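Long-range contacts in periplasmic divalent cation tolerance protein (Synechococcus elongatus, PDB 6GDX), which belongs to the trimeric, PII-like CutA family and may carry or signal a small molecule, its long-assumed role in heavy-metal tolerance being unsupported: residues I28-L33 with A123-L128; T90-D95 with W127-L132; L37-T42 with H105-P110; T65-C70 with E82-F87. All blocks are in the same frame, centred on the assembly; numbering follows the deposited sequence. Where two conformers were deposited one is given.

Overall arrangement
The four contacts fall into two groups on opposite sides of the chain's centre. Contacts 1 and 2, with centres 9 Å apart, share W127 and L128 and pack helix 122-131 first against the N-terminal segment and then against the start of helix 91-104. Contacts 3 and 4, their centres also 9 Å apart, meet on the neighbouring strands 33-40 and 76-90 of the four-stranded sheet; the centres of contacts 1 and 3 are 27 Å apart. Along the chain, contact 1 spans contacts 3 and 4, contact 3 spans contact 4, and the segments of contacts 2 and 3 alternate, interlocking the two halves of the ferredoxin-like subunit. Every contact also touches a neighbouring subunit of the trimer.

Contact 1 (I28-L33 with A123-L128); sequences IETADL and AYRDWL
R125 meets I28 and T30 with the hydrocarbon part of its side chain rather than with its charge. Its CG stands anti to the backbone N (chi1 171°) and the chain stays extended as far as NE, which carries CD out from the helix to the N-terminal segment. There R125 CD touches T30 CG2 at 3.7 Å, the two side chains running past each other in opposite directions. I28 comes in across the arginine at about a right angle, and its CD1 ends 4.1 Å from R125 CD. R125 was modelled in two conformers, and the contacts described belong to one of them.

Helix 122-131 follows directly on strand 119-121, which forms a small antiparallel sheet with strand 27-29; the contact therefore folds the helix back over the partner strand and over the start of the main ferredoxin-like sheet at L33.

The purely apolar part belongs to L33. Its CD2 methyl reaches L128 CD2 at 4.0 Å and also lies 4.2 Å from R125 CG, so a single branch touches two residues three apart on the helix. L113 of a neighbouring subunit packs on L33 as well.

Polar bonds run to other partners: no hydrogen bond joins the two segments. While T30 CG2 faces R125, T30 OG1, set between the backbone N and the carbonyl carbon (chi1 56°), bonds weakly to P117 O.

Contact 2 (T90-D95 with W127-L132); sequences TVEQLD and WLRSSL
R129 NH1 donates to E92 OE1 at 2.5 Å, a salt bridge so short that its exact length is doubtful, although the pairing is clear. The N-H...O angle is 145°, and the oxygen is met on its syn side, somewhat out of the carboxylate plane. The carboxylate and guanidinium planes stand 78° apart, so a single N-H is used rather than a flat two-pronged pair. Bends at chi3 of the arginine and at chi2 of the glutamate bring the charged ends together.

T90 CG2 sits over one face of the guanidinium, near its rim, 3.7 Å from R129 NH1. A leucine in place of R129 would probably leave the E92 carboxylate without its charged mate and this methyl without the flat group that covers it.

T90 closes strand 76-90 and is the N-cap of helix 91-104: its OG1 accepts from Q93 N at 3.3 Å. The same residue thus starts one helix and packs against another, while V91 is hydrogen-bonded through its backbone to D32.

Two apolar contacts share the threonine methyl. T90 CG2 lies 3.7 Å from L128 CD2, while L132 CD1 approaches it tip to tip at 4.0 Å. Separately, Q93 CG passes alongside that second leucine, 4.1 Å from L132 CD1. Within the C-terminal turn, S131 OG and S131 N grip W127 O from opposite faces of its carbonyl plane.

Contact 3 (L37-T42 with H105-P110); sequences LTTVST and HPYALP
H105 turns its CG anti to the backbone N (chi1 -166°), and T38 likewise swings OG1 away from its own N, so that ring and hydroxyl come at each other from opposite directions. H105 NE2 donates to T38 OG1 at 3.0 Å, with the hydroxyl tilted from the ring plane. T39 O lies at the ring edge, 2.9 Å from H105 NE2, but the 116° N-H...O angle makes that second bond weak. T38 OG1 is also bonded to E111 O. On the far side of the ring, H105 ND1 accepts from Y107 N at 2.9 Å, nearly straight and in the ring plane. With both nitrogens engaged, the rotation of the imidazole is fixed.

Its two faces are covered as well. V40 CG1 makes a CH-pi contact over one of them, 4.0 Å from the ring centroid, and P110 CB rests over the centre of the opposite one, 3.4 Å above its plane. The same V40 CG1 meets P106 CG at 3.6 Å, so the valine bridges two consecutive residues of the loop.

Y107 lies obliquely across the strand end, with its OH 3.5 Å from S41 CB and hydrogen-bonded to E82 OE2 on strand 76-90. A Bis-Tris molecule, probably from the crystallisation liquor, has its nearest atom about 4 Å from the Y107 side chain and is hydrogen-bonded to L109 O; it may mark a pocket beside the sheet of this ferredoxin-like fold.

Contact 4 (T65-C70 with E82-F87); sequences TPIQSC and EQQMSF
E82 reaches S69 because its CG lies beside the backbone N (chi1 -68°) and the chain then runs extended. S69 OG donates to E82 OE1 at 2.7 Å from above the carboxylate plane, in one of two deposited serine conformers, so this bond is less sure. T39 OG1 also bonds to E82 OE1, and Y107 OH to E82 OE2. With an alanine here, these three hydroxyls would probably lose the carboxylate they share.

On the same sheet face, I67 CG1, between its backbone N and carbonyl carbon (chi1 65°), packs 3.9 Å from E82 CB, while I67 CG2 meets Q84 CB at 3.8 Å. Q84 bends at chi2 (72°), and its amide bonds to E111. On the other face Q83 also bends at chi2, bringing NE2 to 3.9 Å from P66 CB.

E82 OE2 bonds weakly to a Bis-Tris, probably a crystallisation molecule. The backbones form a long antiparallel beta hairpin whose outer strand pairs with a neighbouring subunit, continuing the sheet through the trimer.

Contact 1 (I28-L33 with A123-L128)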
loop_
_atom_site.group_PDB
_atom_site.type_symbol
_atom_site.label_atom_id
_atom_site.label_comp_id
_atom_site.label_asym_id
_atom_site.label_seq_id
_atom_site.Cartn_x
_atom_site.Cartn_y
_atom_site.Cartn_z
ATOM N N ILE B 28 -9.886 7.015 -15.515
ATOM C CA ILE B 28 -11.047 6.229 -15.806
ATOM C C ILE B 28 -11.320 5.252 -14.669
ATOM O O ILE B 28 -10.414 4.805 -13.970
ATOM C CB ILE B 28 -10.861 5.438 -17.112
ATOM C CG1 ILE B 28 -9.564 4.615 -17.118
ATOM C CG2 ILE B 28 -10.955 6.384 -18.304
ATOM C CD1 ILE B 28 -9.617 3.485 -18.098
ATOM N N GLU B 29 -12.601 4.938 -14.471
ATOM C CA GLU B 29 -12.987 3.875 -13.542
ATOM C C GLU B 29 -12.408 2.573 -13.990
ATOM O O GLU B 29 -12.374 2.259 -15.172
ATOM C CB GLU B 29 -14.470 3.657 -13.533
ATOM C CG GLU B 29 -15.261 4.812 -13.014
ATOM C CD GLU B 29 -16.746 4.481 -12.928
ATOM O OE1 GLU B 29 -17.202 3.356 -13.276
ATOM O OE2 GLU B 29 -17.478 5.318 -12.452
ATOM N N THR B 30 -11.971 1.778 -13.026
ATOM C CA THR B 30 -11.406 0.462 -13.306
ATOM C C THR B 30 -11.974 -0.552 -12.309
ATOM O O THR B 30 -11.989 -0.283 -11.111
ATOM C CB THR B 30 -9.848 0.452 -13.226
ATOM O OG1 THR B 30 -9.393 0.929 -11.959
ATOM C CG2 THR B 30 -9.244 1.330 -14.300
ATOM N N ALA B 31 -12.337 -1.717 -12.811
ATOM C CA ALA B 31 -12.776 -2.816 -11.968
ATOM C C ALA B 31 -11.998 -4.095 -12.207
ATOM O O ALA B 31 -12.196 -5.042 -11.430
ATOM C CB ALA B 31 -14.253 -3.061 -12.155
ATOM N N ASP B 32 -11.153 -4.161 -13.225
ATOM C CA ASP B 32 -10.503 -5.399 -13.622
ATOM C C ASP B 32 -8.998 -5.442 -13.329
ATOM O O ASP B 32 -8.335 -6.391 -13.720
ATOM C CB ASP B 32 -10.728 -5.655 -15.120
ATOM N N LEU B 33 -8.466 -4.433 -12.652
ATOM C CA LEU B 33 -7.048 -4.447 -12.209
ATOM C C LEU B 33 -6.979 -4.969 -10.784
ATOM O O LEU B 33 -7.919 -4.798 -9.993
ATOM C CB LEU B 33 -6.473 -3.051 -12.316
ATOM C CG LEU B 33 -6.529 -2.410 -13.698
ATOM C CD1 LEU B 33 -5.855 -1.049 -13.650
ATOM C CD2 LEU B 33 -5.947 -3.283 -14.805
ATOM N N ALA B 123 -3.909 5.244 -20.234
ATOM C CA ALA B 123 -2.605 4.780 -20.692
ATOM C C ALA B 123 -2.023 3.676 -19.828
ATOM O O ALA B 123 -1.486 2.695 -20.345
ATOM C CB ALA B 123 -1.619 5.938 -20.794
ATOM N N TYR B 124 -2.113 3.833 -18.504
ATOM C CA TYR B 124 -1.543 2.840 -17.595
ATOM C C TYR B 124 -2.329 1.533 -17.674
ATOM O O TYR B 124 -1.759 0.436 -17.739
ATOM C CB TYR B 124 -1.460 3.356 -16.163
ATOM C CG TYR B 124 -0.832 2.340 -15.266
ATOM C CD1 TYR B 124 0.528 2.186 -15.176
ATOM C CD2 TYR B 124 -1.630 1.503 -14.473
ATOM C CE1 TYR B 124 1.064 1.217 -14.319
ATOM C CE2 TYR B 124 -1.102 0.528 -13.664
ATOM C CZ TYR B 124 0.241 0.410 -13.574
ATOM O OH TYR B 124 0.736 -0.607 -12.761
ATOM N N ARG B 125 -3.660 1.636 -17.629
ATOM C CA ARG B 125 -4.464 0.424 -17.720
ATOM C C ARG B 125 -4.189 -0.307 -19.030
ATOM O O ARG B 125 -4.051 -1.527 -19.035
ATOM C CB ARG B 125 -5.955 0.697 -17.568
ATOM C CG ARG B 125 -6.815 -0.520 -17.885
ATOM C CD ARG B 125 -8.242 -0.348 -17.427
ATOM N NE ARG B 125 -9.049 -1.506 -17.799
ATOM C CZ ARG B 125 -9.618 -1.667 -18.983
ATOM N NH1 ARG B 125 -10.326 -2.753 -19.191
ATOM N NH2 ARG B 125 -9.468 -0.767 -19.942
ATOM N N ASP B 126 -4.111 0.433 -20.141
ATOM C CA ASP B 126 -3.820 -0.200 -21.414
ATOM C C ASP B 126 -2.438 -0.854 -21.440
ATOM O O ASP B 126 -2.300 -1.949 -21.979
ATOM C CB ASP B 126 -3.914 0.821 -22.546
ATOM C CG ASP B 126 -5.346 1.256 -22.845
ATOM O OD1 ASP B 126 -6.318 0.660 -22.321
ATOM O OD2 ASP B 126 -5.502 2.214 -23.637
ATOM N N TRP B 127 -1.431 -0.210 -20.840
ATOM C CA TRP B 127 -0.099 -0.807 -20.737
ATOM C C TRP B 127 -0.155 -2.118 -19.954
ATOM O O TRP B 127 0.394 -3.151 -20.341
ATOM C CB TRP B 127 0.911 0.170 -20.111
ATOM C CG TRP B 127 2.135 -0.567 -19.699
ATOM C CD1 TRP B 127 3.155 -1.010 -20.488
ATOM C CD2 TRP B 127 2.406 -1.092 -18.402
ATOM N NE1 TRP B 127 4.047 -1.747 -19.742
ATOM C CE2 TRP B 127 3.596 -1.821 -18.457
ATOM C CE3 TRP B 127 1.742 -0.998 -17.185
ATOM C CZ2 TRP B 127 4.121 -2.470 -17.330
ATOM C CZ3 TRP B 127 2.242 -1.657 -16.088
ATOM C CH2 TRP B 127 3.415 -2.370 -16.168
ATOM N N LEU B 128 -0.837 -2.079 -18.817
ATOM C CA LEU B 128 -0.882 -3.229 -17.931
ATOM C C LEU B 128 -1.547 -4.400 -18.650
ATOM O O LEU B 128 -0.985 -5.514 -18.709
ATOM C CB LEU B 128 -1.594 -2.845 -16.621
ATOM C CG LEU B 128 -1.499 -3.842 -15.490
ATOM C CD1 LEU B 128 -1.825 -3.155 -14.176
ATOM C CD2 LEU B 128 -2.429 -5.012 -15.710
#

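Contact 2 (T90-D95 with W127-L132)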
loop_
_atom_site.group_PDB
_atom_site.type_symbol
_atom_site.label_atom_id
_atom_site.label_comp_id
_atom_site.label_asym_id
_atom_site.label_seq_id
_atom_site.Cartn_x
_atom_site.Cartn_y
_atom_site.Cartn_z
ATOM N N THR B 90 -4.205 -8.400 -13.730
ATOM C CA THR B 90 -5.619 -8.252 -14.046
ATOM C C THR B 90 -6.406 -9.315 -13.325
ATOM O O THR B 90 -5.896 -10.344 -12.905
ATOM C CB THR B 90 -5.858 -8.445 -15.540
ATOM O OG1 THR B 90 -5.423 -9.760 -15.904
ATOM C CG2 THR B 90 -5.148 -7.401 -16.401
ATOM N N VAL B 91 -7.720 -9.105 -13.235
ATOM C CA VAL B 91 -8.568 -10.121 -12.633
ATOM C C VAL B 91 -8.464 -11.423 -13.415
ATOM O O VAL B 91 -8.536 -12.503 -12.820
ATOM C CB VAL B 91 -10.018 -9.634 -12.487
ATOM C CG1 VAL B 91 -10.658 -9.362 -13.830
ATOM C CG2 VAL B 91 -10.809 -10.637 -11.650
ATOM N N GLU B 92 -8.303 -11.331 -14.734
ATOM C CA GLU B 92 -8.215 -12.533 -15.556
ATOM C C GLU B 92 -6.994 -13.393 -15.231
ATOM O O GLU B 92 -7.066 -14.617 -15.394
ATOM C CB GLU B 92 -8.200 -12.171 -17.043
ATOM C CG GLU B 92 -9.530 -11.608 -17.541
ATOM C CD GLU B 92 -9.642 -10.090 -17.478
ATOM O OE1 GLU B 92 -8.785 -9.388 -16.872
ATOM O OE2 GLU B 92 -10.592 -9.544 -18.074
ATOM N N GLN B 93 -5.876 -12.795 -14.798
ATOM C CA GLN B 93 -4.683 -13.567 -14.439
ATOM C C GLN B 93 -4.565 -13.851 -12.953
ATOM O O GLN B 93 -3.655 -14.574 -12.570
ATOM C CB GLN B 93 -3.391 -12.894 -14.931
ATOM C CG GLN B 93 -3.310 -12.685 -16.431
ATOM C CD GLN B 93 -3.614 -13.936 -17.193
ATOM O OE1 GLN B 93 -3.144 -15.000 -16.821
ATOM N NE2 GLN B 93 -4.406 -13.821 -18.254
ATOM N N LEU B 94 -5.485 -13.324 -12.136
ATOM C CA LEU B 94 -5.283 -13.358 -10.690
ATOM C C LEU B 94 -5.285 -14.786 -10.148
ATOM O O LEU B 94 -4.426 -15.160 -9.351
ATOM C CB LEU B 94 -6.353 -12.539 -9.997
ATOM C CG LEU B 94 -6.228 -12.435 -8.480
ATOM C CD1 LEU B 94 -4.966 -11.703 -8.071
ATOM C CD2 LEU B 94 -7.480 -11.781 -7.911
ATOM N N ASP B 95 -6.220 -15.616 -10.601
ATOM C CA ASP B 95 -6.279 -16.977 -10.120
ATOM C C ASP B 95 -4.992 -17.743 -10.520
ATOM O O ASP B 95 -4.416 -18.460 -9.717
ATOM C CB ASP B 95 -7.573 -17.640 -10.634
ATOM C CG ASP B 95 -7.892 -18.948 -9.950
ATOM O OD1 ASP B 95 -7.417 -19.975 -10.445
ATOM O OD2 ASP B 95 -8.666 -18.958 -8.971
ATOM N N TRP B 127 -1.431 -0.210 -20.840
ATOM C CA TRP B 127 -0.099 -0.807 -20.737
ATOM C C TRP B 127 -0.155 -2.118 -19.954
ATOM O O TRP B 127 0.394 -3.151 -20.341
ATOM C CB TRP B 127 0.911 0.170 -20.111
ATOM C CG TRP B 127 2.135 -0.567 -19.699
ATOM C CD1 TRP B 127 3.155 -1.010 -20.488
ATOM C CD2 TRP B 127 2.406 -1.092 -18.402
ATOM N NE1 TRP B 127 4.047 -1.747 -19.742
ATOM C CE2 TRP B 127 3.596 -1.821 -18.457
ATOM C CE3 TRP B 127 1.742 -0.998 -17.185
ATOM C CZ2 TRP B 127 4.121 -2.470 -17.330
ATOM C CZ3 TRP B 127 2.242 -1.657 -16.088
ATOM C CH2 TRP B 127 3.415 -2.370 -16.168
ATOM N N LEU B 128 -0.837 -2.079 -18.817
ATOM C CA LEU B 128 -0.882 -3.229 -17.931
ATOM C C LEU B 128 -1.547 -4.400 -18.650
ATOM O O LEU B 128 -0.985 -5.514 -18.709
ATOM C CB LEU B 128 -1.594 -2.845 -16.621
ATOM C CG LEU B 128 -1.499 -3.842 -15.490
ATOM C CD1 LEU B 128 -1.825 -3.155 -14.176
ATOM C CD2 LEU B 128 -2.429 -5.012 -15.710
ATOM N N ARG B 129 -2.715 -4.138 -19.220
ATOM C CA ARG B 129 -3.437 -5.190 -19.938
ATOM C C ARG B 129 -2.667 -5.715 -21.145
ATOM O O ARG B 129 -2.580 -6.938 -21.353
ATOM C CB ARG B 129 -4.795 -4.683 -20.389
ATOM C CG ARG B 129 -5.714 -4.328 -19.241
ATOM C CD ARG B 129 -7.188 -4.306 -19.569
ATOM N NE ARG B 129 -7.842 -5.124 -18.564
ATOM C CZ ARG B 129 -8.127 -6.423 -18.665
ATOM N NH1 ARG B 129 -8.662 -7.004 -17.626
ATOM N NH2 ARG B 129 -7.927 -7.130 -19.782
ATOM N N SER B 130 -2.061 -4.821 -21.907
ATOM C CA SER B 130 -1.305 -5.287 -23.097
ATOM C C SER B 130 -0.020 -6.048 -22.740
ATOM O O SER B 130 0.474 -6.868 -23.531
ATOM C CB SER B 130 -0.995 -4.137 -24.036
ATOM O OG SER B 130 -0.155 -3.199 -23.453
ATOM N N SER B 131 0.526 -5.818 -21.550
ATOM C CA SER B 131 1.679 -6.569 -21.087
ATOM C C SER B 131 1.415 -8.010 -20.790
ATOM O O SER B 131 2.374 -8.783 -20.697
ATOM C CB SER B 131 2.202 -5.967 -19.809
ATOM O OG SER B 131 2.750 -4.760 -20.149
ATOM N N LEU B 132 0.148 -8.366 -20.608
ATOM C CA LEU B 132 -0.271 -9.717 -20.262
ATOM C C LEU B 132 -0.981 -10.380 -21.447
ATOM O O LEU B 132 -1.658 -11.380 -21.259
ATOM C CB LEU B 132 -1.177 -9.675 -19.043
ATOM C CG LEU B 132 -0.606 -8.914 -17.834
ATOM C CD1 LEU B 132 -1.495 -8.999 -16.608
ATOM C CD2 LEU B 132 0.789 -9.409 -17.478
#

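Contact 3 (L37-T42 with H105-P110)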
loop_
_atom_site.group_PDB
_atom_site.type_symbol
_atom_site.label_atom_id
_atom_site.label_comp_id
_atom_site.label_asym_id
_atom_site.label_seq_id
_atom_site.Cartn_x
_atom_site.Cartn_y
_atom_site.Cartn_z
ATOM N N LEU B 37 -0.670 -8.707 -2.861
ATOM C CA LEU B 37 0.371 -8.427 -1.871
ATOM C C LEU B 37 0.793 -9.695 -1.188
ATOM O O LEU B 37 -0.057 -10.471 -0.708
ATOM C CB LEU B 37 -0.181 -7.453 -0.823
ATOM C CG LEU B 37 -0.825 -6.177 -1.357
ATOM C CD1 LEU B 37 -1.379 -5.362 -0.192
ATOM C CD2 LEU B 37 0.075 -5.385 -2.262
ATOM N N THR B 38 2.096 -9.931 -1.151
ATOM C CA THR B 38 2.663 -11.042 -0.400
ATOM C C THR B 38 4.030 -10.610 0.142
ATOM O O THR B 38 4.519 -9.528 -0.197
ATOM C CB THR B 38 2.760 -12.315 -1.247
ATOM O OG1 THR B 38 3.114 -13.424 -0.411
ATOM C CG2 THR B 38 3.739 -12.192 -2.364
ATOM N N THR B 39 4.632 -11.436 0.988
ATOM C CA THR B 39 5.986 -11.178 1.491
ATOM C C THR B 39 6.830 -12.411 1.293
ATOM O O THR B 39 6.335 -13.534 1.253
ATOM C CB THR B 39 5.993 -10.773 2.968
ATOM O OG1 THR B 39 5.583 -11.875 3.756
ATOM C CG2 THR B 39 5.108 -9.585 3.237
ATOM N N VAL B 40 8.145 -12.176 1.180
ATOM C CA VAL B 40 9.148 -13.232 1.245
ATOM C C VAL B 40 10.232 -12.769 2.218
ATOM O O VAL B 40 10.188 -11.648 2.729
ATOM C CB VAL B 40 9.747 -13.542 -0.142
ATOM C CG1 VAL B 40 8.684 -14.020 -1.091
ATOM C CG2 VAL B 40 10.472 -12.335 -0.722
ATOM N N SER B 41 11.201 -13.634 2.507
ATOM C CA SER B 41 12.185 -13.290 3.518
ATOM C C SER B 41 13.306 -12.386 3.011
ATOM O O SER B 41 13.648 -11.425 3.697
ATOM C CB SER B 41 12.791 -14.551 4.130
ATOM O OG SER B 41 13.770 -14.230 5.090
ATOM N N THR B 42 13.879 -12.683 1.841
ATOM C CA THR B 42 15.104 -12.008 1.399
ATOM C C THR B 42 14.920 -11.259 0.095
ATOM O O THR B 42 14.021 -11.555 -0.717
ATOM C CB THR B 42 16.280 -12.985 1.218
ATOM O OG1 THR B 42 15.996 -13.787 0.083
ATOM C CG2 THR B 42 16.493 -13.860 2.464
ATOM N N HIS B 105 6.251 -19.747 -4.493
ATOM C CA HIS B 105 6.597 -18.881 -3.363
ATOM C C HIS B 105 7.489 -19.670 -2.399
ATOM O O HIS B 105 7.276 -20.877 -2.188
ATOM C CB HIS B 105 5.318 -18.479 -2.652
ATOM C CG HIS B 105 5.483 -17.349 -1.696
ATOM N ND1 HIS B 105 6.163 -17.433 -0.499
ATOM C CD2 HIS B 105 5.000 -16.089 -1.780
ATOM C CE1 HIS B 105 6.062 -16.264 0.120
ATOM N NE2 HIS B 105 5.353 -15.437 -0.633
ATOM N N PRO B 106 8.485 -19.021 -1.776
ATOM C CA PRO B 106 9.345 -19.758 -0.830
ATOM C C PRO B 106 8.684 -20.224 0.487
ATOM O O PRO B 106 9.184 -21.115 1.138
ATOM C CB PRO B 106 10.494 -18.771 -0.545
ATOM C CG PRO B 106 9.916 -17.445 -0.849
ATOM C CD PRO B 106 8.989 -17.650 -2.009
ATOM N N TYR B 107 7.577 -19.608 0.883
ATOM C CA TYR B 107 6.909 -19.945 2.136
ATOM C C TYR B 107 5.802 -20.957 1.860
ATOM O O TYR B 107 5.115 -20.878 0.841
ATOM C CB TYR B 107 6.207 -18.727 2.770
ATOM C CG TYR B 107 7.090 -17.608 3.297
ATOM C CD1 TYR B 107 8.487 -17.659 3.247
ATOM C CD2 TYR B 107 6.498 -16.510 3.873
ATOM C CE1 TYR B 107 9.249 -16.622 3.762
ATOM C CE2 TYR B 107 7.247 -15.472 4.393
ATOM C CZ TYR B 107 8.618 -15.527 4.342
ATOM O OH TYR B 107 9.348 -14.467 4.855
ATOM N N ALA B 108 5.599 -21.865 2.814
ATOM C CA ALA B 108 4.501 -22.843 2.729
ATOM C C ALA B 108 3.128 -22.196 2.853
ATOM O O ALA B 108 2.187 -22.669 2.240
ATOM C CB ALA B 108 4.668 -23.950 3.760
ATOM N N LEU B 109 3.017 -21.121 3.631
ATOM C CA LEU B 109 1.738 -20.421 3.816
ATOM C C LEU B 109 2.003 -18.924 3.661
ATOM O O LEU B 109 2.221 -18.196 4.625
ATOM C CB LEU B 109 1.152 -20.742 5.184
ATOM C CG LEU B 109 -0.367 -20.545 5.308
ATOM C CD1 LEU B 109 -0.796 -20.864 6.732
ATOM C CD2 LEU B 109 -0.852 -19.148 4.939
ATOM N N PRO B 110 2.060 -18.454 2.410
ATOM C CA PRO B 110 2.375 -17.075 2.157
ATOM C C PRO B 110 1.247 -16.112 2.519
ATOM O O PRO B 110 0.053 -16.461 2.424
ATOM C CB PRO B 110 2.553 -17.030 0.628
ATOM C CG PRO B 110 2.491 -18.367 0.092
ATOM C CD PRO B 110 1.950 -19.251 1.165
#

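Contact 4 (T65-C70 with E82-F87)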
loop_
_atom_site.group_PDB
_atom_site.type_symbol
_atom_site.label_atom_id
_atom_site.label_comp_id
_atom_site.label_asym_id
_atom_site.label_seq_id
_atom_site.Cartn_x
_atom_site.Cartn_y
_atom_site.Cartn_z
ATOM N N THR B 65 9.715 -3.951 -1.597
ATOM C CA THR B 65 9.983 -2.955 -0.549
ATOM C C THR B 65 10.556 -3.714 0.685
ATOM O O THR B 65 9.838 -4.581 1.139
ATOM C CB THR B 65 8.575 -2.277 -0.134
ATOM O OG1 THR B 65 7.919 -1.747 -1.313
ATOM C CG2 THR B 65 8.774 -1.194 0.827
ATOM N N PRO B 66 11.692 -3.342 1.297
ATOM C CA PRO B 66 12.059 -4.016 2.558
ATOM C C PRO B 66 11.172 -3.549 3.705
ATOM O O PRO B 66 10.901 -2.349 3.841
ATOM C CB PRO B 66 13.507 -3.559 2.779
ATOM C CG PRO B 66 13.671 -2.318 2.007
ATOM C CD PRO B 66 12.724 -2.387 0.852
ATOM N N ILE B 67 10.731 -4.498 4.522
ATOM C CA ILE B 67 9.863 -4.226 5.666
ATOM C C ILE B 67 10.374 -5.019 6.861
ATOM O O ILE B 67 11.260 -5.875 6.770
ATOM C CB ILE B 67 8.388 -4.598 5.378
ATOM C CG1 ILE B 67 8.214 -6.098 5.166
ATOM C CG2 ILE B 67 7.844 -3.782 4.215
ATOM C CD1 ILE B 67 6.775 -6.561 5.223
ATOM N N GLN B 68 9.779 -4.713 8.007
ATOM C CA GLN B 68 9.777 -5.619 9.138
ATOM C C GLN B 68 8.350 -6.082 9.353
ATOM O O GLN B 68 7.392 -5.308 9.138
ATOM C CB GLN B 68 10.266 -4.910 10.397
ATOM C CG GLN B 68 11.707 -4.511 10.333
ATOM C CD GLN B 68 12.119 -3.568 11.445
ATOM O OE1 GLN B 68 11.528 -3.532 12.508
ATOM N NE2 GLN B 68 13.183 -2.824 11.207
ATOM N N SER B 69 8.173 -7.342 9.731
ATOM C CA SER B 69 6.861 -7.932 10.019
ATOM C C SER B 69 6.852 -8.489 11.431
ATOM O O SER B 69 7.758 -9.240 11.796
ATOM C CB SER B 69 6.627 -9.083 9.078
ATOM O OG SER B 69 6.550 -8.588 7.770
ATOM N N CYS B 70 5.830 -8.107 12.188
ATOM C CA CYS B 70 5.613 -8.567 13.545
ATOM C C CYS B 70 4.362 -9.432 13.608
ATOM O O CYS B 70 3.298 -9.022 13.114
ATOM C CB CYS B 70 5.458 -7.348 14.432
ATOM S SG CYS B 70 5.230 -7.770 16.180
ATOM N N GLU B 82 11.535 -8.769 6.136
ATOM C CA GLU B 82 10.893 -9.380 4.973
ATOM C C GLU B 82 10.943 -8.389 3.831
ATOM O O GLU B 82 11.357 -7.234 3.971
ATOM C CB GLU B 82 9.461 -9.811 5.279
ATOM C CG GLU B 82 9.329 -10.965 6.244
ATOM C CD GLU B 82 7.939 -11.573 6.277
ATOM O OE1 GLU B 82 6.983 -10.806 6.223
ATOM O OE2 GLU B 82 7.825 -12.835 6.369
ATOM N N GLN B 83 10.525 -8.873 2.664
ATOM C CA GLN B 83 10.341 -8.022 1.497
ATOM C C GLN B 83 8.862 -8.044 1.187
ATOM O O GLN B 83 8.292 -9.120 0.933
ATOM C CB GLN B 83 11.102 -8.566 0.300
ATOM C CG GLN B 83 12.610 -8.665 0.558
ATOM C CD GLN B 83 13.308 -7.325 0.543
ATOM O OE1 GLN B 83 13.025 -6.475 -0.292
ATOM N NE2 GLN B 83 14.241 -7.134 1.446
ATOM N N GLN B 84 8.224 -6.882 1.177
ATOM C CA GLN B 84 6.857 -6.758 0.715
ATOM C C GLN B 84 6.861 -6.715 -0.803
ATOM O O GLN B 84 7.563 -5.895 -1.409
ATOM C CB GLN B 84 6.225 -5.472 1.261
ATOM C CG GLN B 84 4.781 -5.238 0.849
ATOM C CD GLN B 84 3.868 -6.196 1.553
ATOM O OE1 GLN B 84 3.803 -6.178 2.784
ATOM N NE2 GLN B 84 3.189 -7.069 0.816
ATOM N N MET B 85 6.024 -7.522 -1.409
ATOM C CA MET B 85 5.854 -7.563 -2.847
ATOM C C MET B 85 4.452 -7.152 -3.238
ATOM O O MET B 85 3.485 -7.497 -2.537
ATOM C CB MET B 85 6.149 -8.968 -3.355
ATOM C CG MET B 85 7.502 -9.475 -2.927
ATOM S SD MET B 85 7.924 -11.101 -3.634
ATOM C CE MET B 85 8.140 -10.627 -5.340
ATOM N N SER B 86 4.346 -6.398 -4.315
ATOM C CA SER B 86 3.071 -5.981 -4.877
ATOM C C SER B 86 3.072 -6.318 -6.353
ATOM O O SER B 86 3.841 -5.733 -7.133
ATOM C CB SER B 86 2.872 -4.492 -4.665
ATOM O OG SER B 86 1.752 -4.027 -5.359
ATOM N N PHE B 87 2.238 -7.257 -6.724
ATOM C CA PHE B 87 2.110 -7.748 -8.093
ATOM C C PHE B 87 0.932 -7.033 -8.744
ATOM O O PHE B 87 -0.217 -7.122 -8.276
ATOM C CB PHE B 87 1.820 -9.255 -8.128
ATOM C CG PHE B 87 2.940 -10.140 -7.631
ATOM C CD1 PHE B 87 3.238 -10.253 -6.275
ATOM C CD2 PHE B 87 3.674 -10.901 -8.514
ATOM C CE1 PHE B 87 4.262 -11.064 -5.839
ATOM C CE2 PHE B 87 4.695 -11.733 -8.077
ATOM C CZ PHE B 87 4.970 -11.843 -6.736
HETATM O O HOH W 1 6.164 -3.577 -2.612
#